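Local coordinates for cell wall surface anchor family protein (Streptococcus agalactiae, PDB 3PHS) that serves as the minor pilin GBS52 of a Gram-positive pathogen and mediates adhesion to lung epithelial cells through an IgG-like domain, at residues V18-R23 and V126-I131; V156-Y161 and Y204-I209; D97-G102 and A116-L121; G136-L141 and K230-T235. All blocks are in the same frame, centred on the assembly; numbering follows the deposited sequence.

Interaction 1 (V18-R23 and V126-I131); sequences VHLEAR and VIYPKI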
loop_
_atom_site.group_PDB
_atom_site.type_symbol
_atom_site.label_atom_id
_atom_site.label_comp_id
_atom_site.label_asym_id
_atom_site.label_seq_id
_atom_site.Cartn_x
_atom_site.Cartn_y
_atom_site.Cartn_z
ATOM N N VAL A 18 14.038 10.890 -9.438
ATOM C CA VAL A 18 13.850 11.941 -8.432
ATOM C C VAL A 18 12.543 11.687 -7.708
ATOM O O VAL A 18 11.462 11.780 -8.298
ATOM C CB VAL A 18 13.864 13.370 -9.060
ATOM C CG1 VAL A 18 13.953 14.471 -7.980
ATOM C CG2 VAL A 18 15.045 13.528 -10.021
ATOM N N HIS A 19 12.650 11.351 -6.421
ATOM C CA HIS A 19 11.483 11.002 -5.619
ATOM C C HIS A 19 11.004 12.204 -4.790
ATOM O O HIS A 19 11.624 12.544 -3.789
ATOM C CB HIS A 19 11.842 9.814 -4.701
ATOM C CG HIS A 19 10.675 9.262 -3.941
ATOM N ND1 HIS A 19 10.156 8.006 -4.177
ATOM C CD2 HIS A 19 9.934 9.792 -2.936
ATOM C CE1 HIS A 19 9.126 7.799 -3.375
ATOM N NE2 HIS A 19 8.973 8.863 -2.605
ATOM N N LEU A 20 9.912 12.843 -5.227
ATOM C CA LEU A 20 9.359 14.046 -4.582
ATOM C C LEU A 20 7.935 13.799 -4.139
ATOM O O LEU A 20 7.125 13.253 -4.898
ATOM C CB LEU A 20 9.365 15.251 -5.546
ATOM C CG LEU A 20 10.729 15.597 -6.166
ATOM C CD1 LEU A 20 10.615 16.756 -7.162
ATOM C CD2 LEU A 20 11.734 15.923 -5.051
ATOM N N GLU A 21 7.625 14.195 -2.909
ATOM C CA GLU A 21 6.242 14.224 -2.478
ATOM C C GLU A 21 5.706 15.612 -2.818
ATOM O O GLU A 21 6.121 16.607 -2.222
ATOM C CB GLU A 21 6.109 13.895 -0.976
ATOM C CG GLU A 21 6.361 12.403 -0.700
ATOM C CD GLU A 21 6.260 12.010 0.771
ATOM O OE1 GLU A 21 6.144 12.894 1.654
ATOM O OE2 GLU A 21 6.340 10.794 1.028
ATOM N N ALA A 22 4.806 15.653 -3.788
ATOM C CA ALA A 22 4.269 16.901 -4.313
ATOM C C ALA A 22 2.761 16.925 -4.111
ATOM O O ALA A 22 2.134 15.874 -3.967
ATOM C CB ALA A 22 4.613 17.033 -5.812
ATOM N N ARG A 23 2.181 18.120 -4.132
ATOM C CA ARG A 23 0.724 18.286 -4.067
ATOM C C ARG A 23 0.100 18.063 -5.443
ATOM O O ARG A 23 0.750 18.306 -6.470
ATOM C CB ARG A 23 0.376 19.715 -3.606
ATOM C CG ARG A 23 1.009 20.171 -2.272
ATOM C CD ARG A 23 0.909 21.697 -2.092
ATOM N NE ARG A 23 1.837 22.443 -2.962
ATOM C CZ ARG A 23 2.028 23.763 -2.918
ATOM N NH1 ARG A 23 1.369 24.504 -2.039
ATOM N NH2 ARG A 23 2.877 24.360 -3.756
ATOM N N VAL A 126 16.191 11.925 -16.837
ATOM C CA VAL A 126 15.784 12.319 -15.482
ATOM C C VAL A 126 14.275 12.029 -15.371
ATOM O O VAL A 126 13.479 12.502 -16.177
ATOM C CB VAL A 126 16.113 13.789 -15.184
ATOM C CG1 VAL A 126 15.628 14.189 -13.771
ATOM C CG2 VAL A 126 17.629 14.050 -15.325
ATOM N N ILE A 127 13.890 11.227 -14.389
ATOM C CA ILE A 127 12.498 10.789 -14.314
ATOM C C ILE A 127 11.948 11.028 -12.913
ATOM O O ILE A 127 12.678 10.899 -11.923
ATOM C CB ILE A 127 12.304 9.300 -14.717
ATOM C CG1 ILE A 127 13.046 8.396 -13.786
ATOM C CG2 ILE A 127 12.700 9.004 -16.222
ATOM C CD1 ILE A 127 12.203 7.255 -13.401
ATOM N N TYR A 128 10.667 11.385 -12.861
ATOM C CA TYR A 128 9.965 11.718 -11.631
ATOM C C TYR A 128 8.820 10.708 -11.486
ATOM O O TYR A 128 7.767 10.886 -12.106
ATOM C CB TYR A 128 9.413 13.152 -11.695
ATOM C CG TYR A 128 10.497 14.219 -11.775
ATOM C CD1 TYR A 128 11.073 14.558 -13.005
ATOM C CD2 TYR A 128 10.960 14.858 -10.633
ATOM C CE1 TYR A 128 12.113 15.522 -13.087
ATOM C CE2 TYR A 128 11.985 15.829 -10.701
ATOM C CZ TYR A 128 12.550 16.145 -11.939
ATOM O OH TYR A 128 13.542 17.096 -12.023
ATOM N N PRO A 129 9.030 9.618 -10.712
ATOM C CA PRO A 129 7.921 8.654 -10.622
ATOM C C PRO A 129 6.689 9.311 -10.002
ATOM O O PRO A 129 6.822 10.280 -9.252
ATOM C CB PRO A 129 8.478 7.554 -9.706
ATOM C CG PRO A 129 9.979 7.645 -9.885
ATOM C CD PRO A 129 10.228 9.134 -9.993
ATOM N N LYS A 130 5.508 8.793 -10.328
ATOM C CA LYS A 130 4.245 9.301 -9.767
ATOM C C LYS A 130 4.088 8.705 -8.384
ATOM O O LYS A 130 4.095 7.482 -8.220
ATOM C CB LYS A 130 3.063 8.916 -10.660
ATOM C CG LYS A 130 3.199 9.482 -12.073
ATOM C CD LYS A 130 2.058 9.045 -13.001
ATOM C CE LYS A 130 2.383 9.417 -14.451
ATOM N NZ LYS A 130 1.523 8.651 -15.409
ATOM N N ILE A 131 4.016 9.577 -7.386
ATOM C CA ILE A 131 4.118 9.141 -6.012
ATOM C C ILE A 131 2.887 9.607 -5.260
ATOM O O ILE A 131 2.532 10.775 -5.320
ATOM C CB ILE A 131 5.407 9.699 -5.353
ATOM C CG1 ILE A 131 6.643 9.010 -5.956
ATOM C CG2 ILE A 131 5.418 9.467 -3.816
ATOM C CD1 ILE A 131 7.866 9.910 -5.928
HETATM O O HOH W 1 8.781 12.210 -8.316
HETATM O O HOH W 2 3.969 12.995 -5.153
#
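Ile131 lays its terminal methyl on the imidazole of His19, and each of its side-chain atoms has a definable neighbour. CB starts 4.0 Å from the carbonyl oxygen O of Leu20. A chi1 of -70° sets CG1 anti to the carbonyl carbon, 3.8 Å from His19 CE1. The other branch, CG2, meets the same ring at His19 NE2. At the tip, CD1 sits over the ring centre, 3.4 Å from the His19 ring centroid and only 6° off the normal, a CH-pi contact with nearly central geometry. The rotation of the imidazole has a second determinant, since His19 ND1 is hydrogen-bonded to Tyr47 OH.

Val18 to Glu21 belong to strand 13-21, and Val126 and Ile127 to strand 125-127; the two pair in parallel within a mixed sheet of the N-terminal half, an arrangement consistent with the Ig-like fold reported for this pilin. Direct pairing is short: Val18 N donates to Ile127 O at 2.8 Å, with an N-H...O angle of 167°. From Tyr128 on the chains separate and water fills in. One water donates to Val18 O and to Pro129 O, accepting a weak bond from Leu20 N; a second donates to Leu20 O and, at 2.6 Å, to Ile131 O, while accepting from Ala22 N.

On the other side of strand 13-21 from His19, Val18 packs against Tyr128, the two side chains pointing the same way. Val18 CB lies 3.5 Å from Tyr128 CE2, and Val18 CG2 stands over a face of the phenol. Leu20 CD1 comes to the ring edge, 3.9 Å from Tyr128 CE2.

Interaction 2 (V156-Y161 and Y204-I209); sequences VVFELY and YVLKEI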
loop_
_atom_site.group_PDB
_atom_site.type_symbol
_atom_site.label_atom_id
_atom_site.label_comp_id
_atom_site.label_asym_id
_atom_site.label_seq_id
_atom_site.Cartn_x
_atom_site.Cartn_y
_atom_site.Cartn_z
ATOM N N VAL A 156 -12.662 -6.666 20.435
ATOM C CA VAL A 156 -12.632 -7.432 19.186
ATOM C C VAL A 156 -11.343 -7.102 18.424
ATOM O O VAL A 156 -10.989 -5.930 18.293
ATOM C CB VAL A 156 -13.870 -7.133 18.294
ATOM C CG1 VAL A 156 -13.820 -7.915 16.956
ATOM C CG2 VAL A 156 -15.166 -7.441 19.048
ATOM N N VAL A 157 -10.686 -8.133 17.913
ATOM C CA VAL A 157 -9.337 -8.019 17.340
ATOM C C VAL A 157 -9.377 -8.066 15.811
ATOM O O VAL A 157 -9.960 -8.969 15.210
ATOM C CB VAL A 157 -8.394 -9.112 17.922
ATOM C CG1 VAL A 157 -6.979 -9.072 17.274
ATOM C CG2 VAL A 157 -8.318 -8.973 19.450
ATOM N N PHE A 158 -8.749 -7.065 15.198
ATOM C CA PHE A 158 -8.603 -6.977 13.759
ATOM C C PHE A 158 -7.128 -6.783 13.360
ATOM O O PHE A 158 -6.315 -6.342 14.179
ATOM C CB PHE A 158 -9.360 -5.756 13.240
ATOM C CG PHE A 158 -10.855 -5.933 13.166
ATOM C CD1 PHE A 158 -11.663 -5.609 14.252
ATOM C CD2 PHE A 158 -11.457 -6.341 11.987
ATOM C CE1 PHE A 158 -13.070 -5.748 14.159
ATOM C CE2 PHE A 158 -12.851 -6.475 11.892
ATOM C CZ PHE A 158 -13.638 -6.181 12.987
ATOM N N GLU A 159 -6.819 -7.135 12.115
ATOM C CA GLU A 159 -5.590 -6.705 11.441
ATOM C C GLU A 159 -6.003 -5.927 10.196
ATOM O O GLU A 159 -7.114 -6.095 9.700
ATOM C CB GLU A 159 -4.720 -7.900 11.071
ATOM C CG GLU A 159 -4.116 -8.574 12.299
ATOM C CD GLU A 159 -3.440 -9.891 11.996
ATOM O OE1 GLU A 159 -3.509 -10.386 10.854
ATOM O OE2 GLU A 159 -2.828 -10.433 12.938
ATOM N N LEU A 160 -5.109 -5.074 9.704
ATOM C CA LEU A 160 -5.359 -4.288 8.496
ATOM C C LEU A 160 -4.283 -4.596 7.454
ATOM O O LEU A 160 -3.106 -4.727 7.801
ATOM C CB LEU A 160 -5.357 -2.799 8.840
ATOM C CG LEU A 160 -5.682 -1.840 7.691
ATOM C CD1 LEU A 160 -7.125 -1.937 7.226
ATOM C CD2 LEU A 160 -5.365 -0.399 8.104
ATOM N N TYR A 161 -4.696 -4.750 6.197
ATOM C CA TYR A 161 -3.793 -5.054 5.100
ATOM C C TYR A 161 -4.026 -4.068 3.974
ATOM O O TYR A 161 -5.121 -3.573 3.819
ATOM C CB TYR A 161 -4.083 -6.462 4.561
ATOM C CG TYR A 161 -3.699 -7.544 5.527
ATOM C CD1 TYR A 161 -4.537 -7.890 6.596
ATOM C CD2 TYR A 161 -2.485 -8.207 5.395
ATOM C CE1 TYR A 161 -4.155 -8.882 7.512
ATOM C CE2 TYR A 161 -2.111 -9.202 6.278
ATOM C CZ TYR A 161 -2.946 -9.542 7.331
ATOM O OH TYR A 161 -2.535 -10.536 8.210
ATOM N N TYR A 204 -7.780 -0.969 1.238
ATOM C CA TYR A 204 -7.298 -1.782 2.339
ATOM C C TYR A 204 -8.312 -2.869 2.677
ATOM O O TYR A 204 -9.435 -2.861 2.184
ATOM C CB TYR A 204 -7.032 -0.910 3.593
ATOM C CG TYR A 204 -5.928 0.110 3.403
ATOM C CD1 TYR A 204 -6.170 1.310 2.752
ATOM C CD2 TYR A 204 -4.629 -0.146 3.857
ATOM C CE1 TYR A 204 -5.144 2.253 2.557
ATOM C CE2 TYR A 204 -3.583 0.799 3.673
ATOM C CZ TYR A 204 -3.862 1.987 3.021
ATOM O OH TYR A 204 -2.853 2.900 2.820
ATOM N N VAL A 205 -7.893 -3.798 3.523
ATOM C CA VAL A 205 -8.760 -4.891 3.955
ATOM C C VAL A 205 -8.615 -5.069 5.458
ATOM O O VAL A 205 -7.502 -5.235 5.982
ATOM C CB VAL A 205 -8.440 -6.214 3.214
ATOM C CG1 VAL A 205 -9.264 -7.381 3.786
ATOM C CG2 VAL A 205 -8.673 -6.075 1.726
ATOM N N LEU A 206 -9.755 -5.033 6.147
ATOM C CA LEU A 206 -9.811 -5.360 7.564
ATOM C C LEU A 206 -10.076 -6.850 7.736
ATOM O O LEU A 206 -11.045 -7.379 7.184
ATOM C CB LEU A 206 -10.929 -4.559 8.237
ATOM C CG LEU A 206 -10.620 -3.112 8.625
ATOM C CD1 LEU A 206 -11.926 -2.401 8.941
ATOM C CD2 LEU A 206 -9.641 -3.039 9.819
ATOM N N LYS A 207 -9.219 -7.512 8.484
ATOM C CA LYS A 207 -9.400 -8.904 8.780
ATOM C C LYS A 207 -9.794 -9.090 10.244
ATOM O O LYS A 207 -9.104 -8.664 11.106
ATOM C CB LYS A 207 -8.141 -9.691 8.413
ATOM C CG LYS A 207 -8.324 -11.178 8.395
ATOM C CD LYS A 207 -7.061 -11.933 7.915
ATOM C CE LYS A 207 -7.115 -13.434 8.265
ATOM N NZ LYS A 207 -5.848 -14.132 8.039
ATOM N N GLU A 208 -10.968 -9.655 10.490
ATOM C CA GLU A 208 -11.377 -9.866 11.870
ATOM C C GLU A 208 -10.730 -11.161 12.350
ATOM O O GLU A 208 -10.877 -12.203 11.706
ATOM C CB GLU A 208 -12.907 -9.938 11.995
ATOM C CG GLU A 208 -13.374 -9.907 13.442
ATOM C CD GLU A 208 -14.901 -9.898 13.586
ATOM O OE1 GLU A 208 -15.617 -9.569 12.617
ATOM O OE2 GLU A 208 -15.365 -10.210 14.698
ATOM N N ILE A 209 -10.027 -11.081 13.474
ATOM C CA ILE A 209 -9.168 -12.171 13.967
ATOM C C ILE A 209 -9.869 -12.951 15.066
ATOM O O ILE A 209 -9.850 -14.190 15.073
ATOM C CB ILE A 209 -7.828 -11.614 14.548
ATOM C CG1 ILE A 209 -7.087 -10.783 13.497
ATOM C CG2 ILE A 209 -6.930 -12.742 15.074
ATOM C CD1 ILE A 209 -6.884 -11.488 12.175
#
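Phe158 and Glu208 face each other as a non-hydrogen-bonded pair of an antiparallel ladder, and their side of the sheet is the tightly packed one. Glu208 CG stands over one face of the phenyl ring, toward its rim and 4.0 Å from the Phe158 centroid, while CB comes 3.5 Å from Phe158 CE2. A chi1 of -170° sets that CG anti to the backbone N. Further along this face Leu160 CD1 touches Leu206 CD2 at 3.8 Å and also Tyr204 CB.

The reverse face is looser, with Tyr161, Val205 and Lys207 partly exposed. Across the strands Tyr161 CE1 is 4.2 Å from Lys207 CB, and Glu159 OE1 is 3.8 Å from Ile209 CD1. Within strand 157-162, Tyr161 OH donates to Glu159 OE1 at 2.8 Å; Lys207 NZ stays 5.2 Å from Glu159 OE1, too far for a salt bridge. Five backbone hydrogen bonds fix the register, among them Lys207 N to Glu159 O.

Strand 202-210 lies between strands 157-162 and 221-226 in this sheet of the prealbumin-like domain. Across the interior, Leu140 of strand 135-146 covers Phe158 and Leu206, while Ile196 and Leu199 of strand 193-200 pack on Leu160.

Interaction 3 (D97-G102 and A116-L121); sequences DGIYYG and AFLVDL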
loop_
_atom_site.group_PDB
_atom_site.type_symbol
_atom_site.label_atom_id
_atom_site.label_comp_id
_atom_site.label_asym_id
_atom_site.label_seq_id
_atom_site.Cartn_x
_atom_site.Cartn_y
_atom_site.Cartn_z
ATOM N N ASP A 97 22.549 0.948 -22.952
ATOM C CA ASP A 97 21.437 1.340 -23.763
ATOM C C ASP A 97 20.407 0.202 -23.728
ATOM O O ASP A 97 20.765 -0.977 -23.839
ATOM C CB ASP A 97 21.967 1.631 -25.170
ATOM C CG ASP A 97 20.961 2.306 -26.028
ATOM O OD1 ASP A 97 20.023 1.607 -26.449
ATOM O OD2 ASP A 97 21.089 3.529 -26.270
ATOM N N GLY A 98 19.141 0.532 -23.486
ATOM C CA GLY A 98 18.131 -0.518 -23.305
ATOM C C GLY A 98 16.804 0.000 -22.791
ATOM O O GLY A 98 16.620 1.208 -22.652
ATOM N N ILE A 99 15.880 -0.923 -22.532
ATOM C CA ILE A 99 14.578 -0.601 -21.944
ATOM C C ILE A 99 14.603 -1.133 -20.524
ATOM O O ILE A 99 14.985 -2.269 -20.306
ATOM C CB ILE A 99 13.372 -1.248 -22.725
ATOM C CG1 ILE A 99 13.371 -0.891 -24.234
ATOM C CG2 ILE A 99 12.022 -0.883 -22.069
ATOM C CD1 ILE A 99 13.574 0.543 -24.514
ATOM N N TYR A 100 14.212 -0.299 -19.564
ATOM C CA TYR A 100 14.246 -0.667 -18.159
ATOM C C TYR A 100 12.882 -0.472 -17.514
ATOM O O TYR A 100 12.196 0.514 -17.772
ATOM C CB TYR A 100 15.246 0.191 -17.384
ATOM C CG TYR A 100 16.673 -0.032 -17.812
ATOM C CD1 TYR A 100 17.169 0.559 -18.989
ATOM C CD2 TYR A 100 17.517 -0.870 -17.066
ATOM C CE1 TYR A 100 18.512 0.327 -19.401
ATOM C CE2 TYR A 100 18.845 -1.107 -17.470
ATOM C CZ TYR A 100 19.321 -0.512 -18.633
ATOM O OH TYR A 100 20.627 -0.765 -19.022
ATOM N N TYR A 101 12.521 -1.430 -16.675
ATOM C CA TYR A 101 11.358 -1.324 -15.825
ATOM C C TYR A 101 11.853 -0.949 -14.446
ATOM O O TYR A 101 12.667 -1.668 -13.864
ATOM C CB TYR A 101 10.648 -2.669 -15.766
ATOM C CG TYR A 101 9.466 -2.737 -14.826
ATOM C CD1 TYR A 101 8.246 -2.132 -15.156
ATOM C CD2 TYR A 101 9.560 -3.433 -13.617
ATOM C CE1 TYR A 101 7.155 -2.221 -14.293
ATOM C CE2 TYR A 101 8.470 -3.524 -12.745
ATOM C CZ TYR A 101 7.278 -2.919 -13.105
ATOM O OH TYR A 101 6.204 -3.021 -12.255
ATOM N N GLY A 102 11.327 0.151 -13.919
ATOM C CA GLY A 102 11.720 0.668 -12.614
ATOM C C GLY A 102 10.564 0.676 -11.629
ATOM O O GLY A 102 9.429 0.935 -12.002
ATOM N N ALA A 116 5.130 2.183 -10.947
ATOM C CA ALA A 116 6.245 1.637 -11.707
ATOM C C ALA A 116 6.223 2.199 -13.136
ATOM O O ALA A 116 5.178 2.658 -13.629
ATOM C CB ALA A 116 6.173 0.124 -11.738
ATOM N N PHE A 117 7.370 2.148 -13.813
ATOM C CA PHE A 117 7.484 2.831 -15.104
ATOM C C PHE A 117 8.440 2.084 -16.027
ATOM O O PHE A 117 9.284 1.304 -15.571
ATOM C CB PHE A 117 8.004 4.269 -14.907
ATOM C CG PHE A 117 9.212 4.349 -14.032
ATOM C CD1 PHE A 117 9.073 4.535 -12.653
ATOM C CD2 PHE A 117 10.488 4.177 -14.571
ATOM C CE1 PHE A 117 10.187 4.554 -11.830
ATOM C CE2 PHE A 117 11.606 4.217 -13.759
ATOM C CZ PHE A 117 11.461 4.404 -12.388
ATOM N N LEU A 118 8.329 2.360 -17.316
ATOM C CA LEU A 118 9.348 1.912 -18.256
ATOM C C LEU A 118 10.213 3.105 -18.643
ATOM O O LEU A 118 9.705 4.211 -18.817
ATOM C CB LEU A 118 8.706 1.287 -19.494
ATOM C CG LEU A 118 8.098 -0.089 -19.286
ATOM C CD1 LEU A 118 7.287 -0.467 -20.520
ATOM C CD2 LEU A 118 9.203 -1.144 -18.974
ATOM N N VAL A 119 11.520 2.893 -18.763
ATOM C CA VAL A 119 12.417 3.946 -19.292
ATOM C C VAL A 119 13.002 3.439 -20.625
ATOM O O VAL A 119 13.617 2.380 -20.668
ATOM C CB VAL A 119 13.615 4.267 -18.362
ATOM C CG1 VAL A 119 14.289 5.587 -18.814
ATOM C CG2 VAL A 119 13.214 4.341 -16.883
ATOM N N ASP A 120 12.810 4.215 -21.689
ATOM C CA ASP A 120 13.431 3.958 -22.982
ATOM C C ASP A 120 14.804 4.658 -22.934
ATOM O O ASP A 120 14.940 5.832 -23.338
ATOM C CB ASP A 120 12.513 4.548 -24.059
ATOM C CG ASP A 120 12.957 4.265 -25.483
ATOM O OD1 ASP A 120 13.970 3.579 -25.730
ATOM O OD2 ASP A 120 12.252 4.773 -26.385
ATOM N N LEU A 121 15.805 3.953 -22.393
ATOM C CA LEU A 121 17.115 4.550 -22.096
ATOM C C LEU A 121 18.034 4.555 -23.321
ATOM O O LEU A 121 18.920 3.699 -23.481
ATOM C CB LEU A 121 17.786 3.895 -20.872
ATOM C CG LEU A 121 18.948 4.707 -20.288
ATOM C CD1 LEU A 121 18.418 5.954 -19.532
ATOM C CD2 LEU A 121 19.809 3.769 -19.386
HETATM O O HOH W 3 16.248 2.420 -25.341
#
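Ala116 opens the contact by setting its CB 3.2 Å from Tyr101 OH, a hydroxyl that is hydrogen-bonded to Asn65 OD1. Phe117 follows with CG in the crowded position between the backbone N and the carbonyl carbon (chi1 49°). One face of its ring is turned to Gly102, whose O stands 3.6 Å above the ring plane toward the rim and whose CA is 4.0 Å from the Phe117 centroid, 24° off the normal; glycine has no side chain to intervene. Phe117 and Gly102 also exchange two backbone hydrogen bonds. Leu118 turns to the other face, its CD2 3.8 Å from Tyr101 CB and near the edge of that ring. Val119 N donates to Tyr100 O at 2.7 Å. Asp120, the centre of an inverse gamma turn, brings OD1 to Ile99 CD1 at 3.3 Å, and a water donates to both Asp120 OD1 and Gly98 O. Leu121 ends the walk with CD2 3.7 Å from Tyr100 CE1, while its backbone N reaches Gly98 O through a bent bond (135° at the hydrogen).

This antiparallel hairpin, strands 98-106 and 109-121, adjoins strand 46-52 through the former. Helix 60-65 packs on Tyr101 and Leu118, and on the other face Phe117 meets Ile127 of strand 125-127.

Interaction 4 (G136-L141 and K230-T235); sequences GELDLL and KTVTVT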
loop_
_atom_site.group_PDB
_atom_site.type_symbol
_atom_site.label_atom_id
_atom_site.label_comp_id
_atom_site.label_asym_id
_atom_site.label_seq_id
_atom_site.Cartn_x
_atom_site.Cartn_y
_atom_site.Cartn_z
ATOM N N GLY A 136 -5.507 9.623 4.858
ATOM C CA GLY A 136 -6.794 9.854 5.507
ATOM C C GLY A 136 -6.946 8.807 6.587
ATOM O O GLY A 136 -6.010 8.083 6.887
ATOM N N GLU A 137 -8.149 8.695 7.133
ATOM C CA GLU A 137 -8.343 7.946 8.361
ATOM C C GLU A 137 -9.477 6.930 8.225
ATOM O O GLU A 137 -10.400 7.093 7.432
ATOM C CB GLU A 137 -8.597 8.955 9.506
ATOM C CG GLU A 137 -9.432 8.498 10.689
ATOM C CD GLU A 137 -9.834 9.662 11.594
ATOM O OE1 GLU A 137 -8.940 10.424 12.030
ATOM O OE2 GLU A 137 -11.049 9.827 11.857
ATOM N N LEU A 138 -9.368 5.869 9.014
ATOM C CA LEU A 138 -10.407 4.859 9.118
ATOM C C LEU A 138 -11.045 5.013 10.484
ATOM O O LEU A 138 -10.334 5.159 11.476
ATOM C CB LEU A 138 -9.774 3.473 9.033
ATOM C CG LEU A 138 -10.603 2.258 9.448
ATOM C CD1 LEU A 138 -11.814 2.133 8.504
ATOM C CD2 LEU A 138 -9.721 1.007 9.397
ATOM N N ASP A 139 -12.378 4.979 10.543
ATOM C CA ASP A 139 -13.060 4.838 11.825
ATOM C C ASP A 139 -14.020 3.648 11.772
ATOM O O ASP A 139 -15.091 3.726 11.164
ATOM C CB ASP A 139 -13.805 6.111 12.225
ATOM C CG ASP A 139 -14.253 6.090 13.678
ATOM O OD1 ASP A 139 -14.282 4.997 14.297
ATOM O OD2 ASP A 139 -14.576 7.165 14.211
ATOM N N LEU A 140 -13.605 2.560 12.405
ATOM C CA LEU A 140 -14.387 1.341 12.468
ATOM C C LEU A 140 -15.208 1.322 13.745
ATOM O O LEU A 140 -14.670 1.516 14.837
ATOM C CB LEU A 140 -13.483 0.113 12.412
ATOM C CG LEU A 140 -14.063 -1.282 12.708
ATOM C CD1 LEU A 140 -15.207 -1.628 11.753
ATOM C CD2 LEU A 140 -12.956 -2.343 12.650
ATOM N N LEU A 141 -16.506 1.085 13.580
ATOM C CA LEU A 141 -17.373 0.774 14.697
ATOM C C LEU A 141 -17.747 -0.703 14.593
ATOM O O LEU A 141 -18.247 -1.152 13.560
ATOM C CB LEU A 141 -18.630 1.657 14.665
ATOM C CG LEU A 141 -19.779 1.205 15.588
ATOM C CD1 LEU A 141 -19.380 1.262 17.064
ATOM C CD2 LEU A 141 -21.070 1.974 15.331
ATOM N N LYS A 230 -9.999 12.743 4.579
ATOM C CA LYS A 230 -11.338 12.342 5.000
ATOM C C LYS A 230 -11.257 11.146 5.935
ATOM O O LYS A 230 -10.240 10.463 5.988
ATOM C CB LYS A 230 -12.195 11.979 3.802
ATOM C CG LYS A 230 -12.526 13.142 2.865
ATOM C CD LYS A 230 -13.397 12.666 1.707
ATOM C CE LYS A 230 -14.598 11.811 2.165
ATOM N NZ LYS A 230 -15.566 11.547 1.033
ATOM N N THR A 231 -12.323 10.926 6.695
ATOM C CA THR A 231 -12.451 9.728 7.516
ATOM C C THR A 231 -13.486 8.849 6.853
ATOM O O THR A 231 -14.568 9.330 6.497
ATOM C CB THR A 231 -12.932 10.037 8.966
ATOM O OG1 THR A 231 -12.029 10.946 9.589
ATOM C CG2 THR A 231 -12.967 8.766 9.799
ATOM N N VAL A 232 -13.162 7.571 6.673
ATOM C CA VAL A 232 -14.151 6.610 6.193
ATOM C C VAL A 232 -14.725 5.891 7.414
ATOM O O VAL A 232 -13.981 5.326 8.196
ATOM C CB VAL A 232 -13.577 5.620 5.122
ATOM C CG1 VAL A 232 -12.384 4.849 5.648
ATOM C CG2 VAL A 232 -14.672 4.661 4.616
ATOM N N THR A 233 -16.047 5.945 7.570
ATOM C CA THR A 233 -16.720 5.315 8.699
ATOM C C THR A 233 -17.227 3.960 8.238
ATOM O O THR A 233 -17.883 3.863 7.204
ATOM C CB THR A 233 -17.903 6.186 9.214
ATOM O OG1 THR A 233 -17.396 7.417 9.718
ATOM C CG2 THR A 233 -18.618 5.497 10.350
ATOM N N VAL A 234 -16.900 2.903 8.974
ATOM C CA VAL A 234 -17.419 1.583 8.620
ATOM C C VAL A 234 -17.983 0.901 9.855
ATOM O O VAL A 234 -17.381 0.973 10.908
ATOM C CB VAL A 234 -16.353 0.699 7.903
ATOM C CG1 VAL A 234 -15.063 0.697 8.622
ATOM C CG2 VAL A 234 -16.850 -0.734 7.704
ATOM N N THR A 235 -19.145 0.264 9.714
ATOM C CA THR A 235 -19.696 -0.535 10.799
ATOM C C THR A 235 -19.661 -2.006 10.396
ATOM O O THR A 235 -20.074 -2.382 9.289
ATOM C CB THR A 235 -21.129 -0.104 11.189
ATOM O OG1 THR A 235 -21.115 1.273 11.568
ATOM C CG2 THR A 235 -21.607 -0.880 12.396
#
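Thr231 OG1 donates to Glu137 OE2 at 2.7 Å, the shortest polar bond between the two segments. The hydroxyl approaches from above the carboxylate, 72° out of its plane. Apolar contact accompanies the bond, with Glu137 CG 3.7 Å from Thr231 CG2. That same methyl is shared with the next residue on this face, since Asp139 CB lies 3.7 Å from Thr231 CG2. The Asp139 carboxylate itself turns to strand 193-200, forming a salt bridge with Arg195 and a hydrogen bond with His193.

The backbones run parallel, their axes 17° apart. Glu137 and Asp139 each use both N and O across the gap, bonding to residues on either side of Thr231 and Thr233 respectively, the staggered pattern of a parallel ladder. Asp139 N to Val232 O is almost straight (175° at the hydrogen), and Leu141 N closes on Val234 O at 2.8 Å.

The opposite face is hydrocarbon. Val234 CG1, held between its backbone N and carbonyl carbon, reaches two leucines: it is 3.6 Å from Leu138 CD1 and 3.9 Å from Leu140 CD1. Ile226 of strand 221-226 packs on Leu138 and Val232 from the facing sheet, as expected for a two-sheet prealbumin-like domain, in which strand 231-240 joins strand 135-146.

The face of Glu137, Asp139 and the threonines is thus mainly polar, though it also carries Leu141; on the other, Leu138 and Leu140 are buried and the valines partly exposed. The five main-chain bonds involve no charged group, so the pairing should depend little on the ionisation of Glu137.

From the N terminus, strand 13-21 enters first, and interaction 1 closes the longest loop when residues 126-131 return beside it. Interaction 3 is nested within that loop as a local hairpin; the two touch where Phe117 packs against Pro129, linking the two sheets of the N-terminal half. After a short linker the next strand is 135-146, where interaction 4 opens; it closes only at 230-235. Interaction 2 nests inside this second loop and touches interaction 4 through apolar packing between the facing sheets. No loops cross. Interactions 1 and 2, with centres 31 Å apart, do not touch, in keeping with two two-sheet units arranged in series.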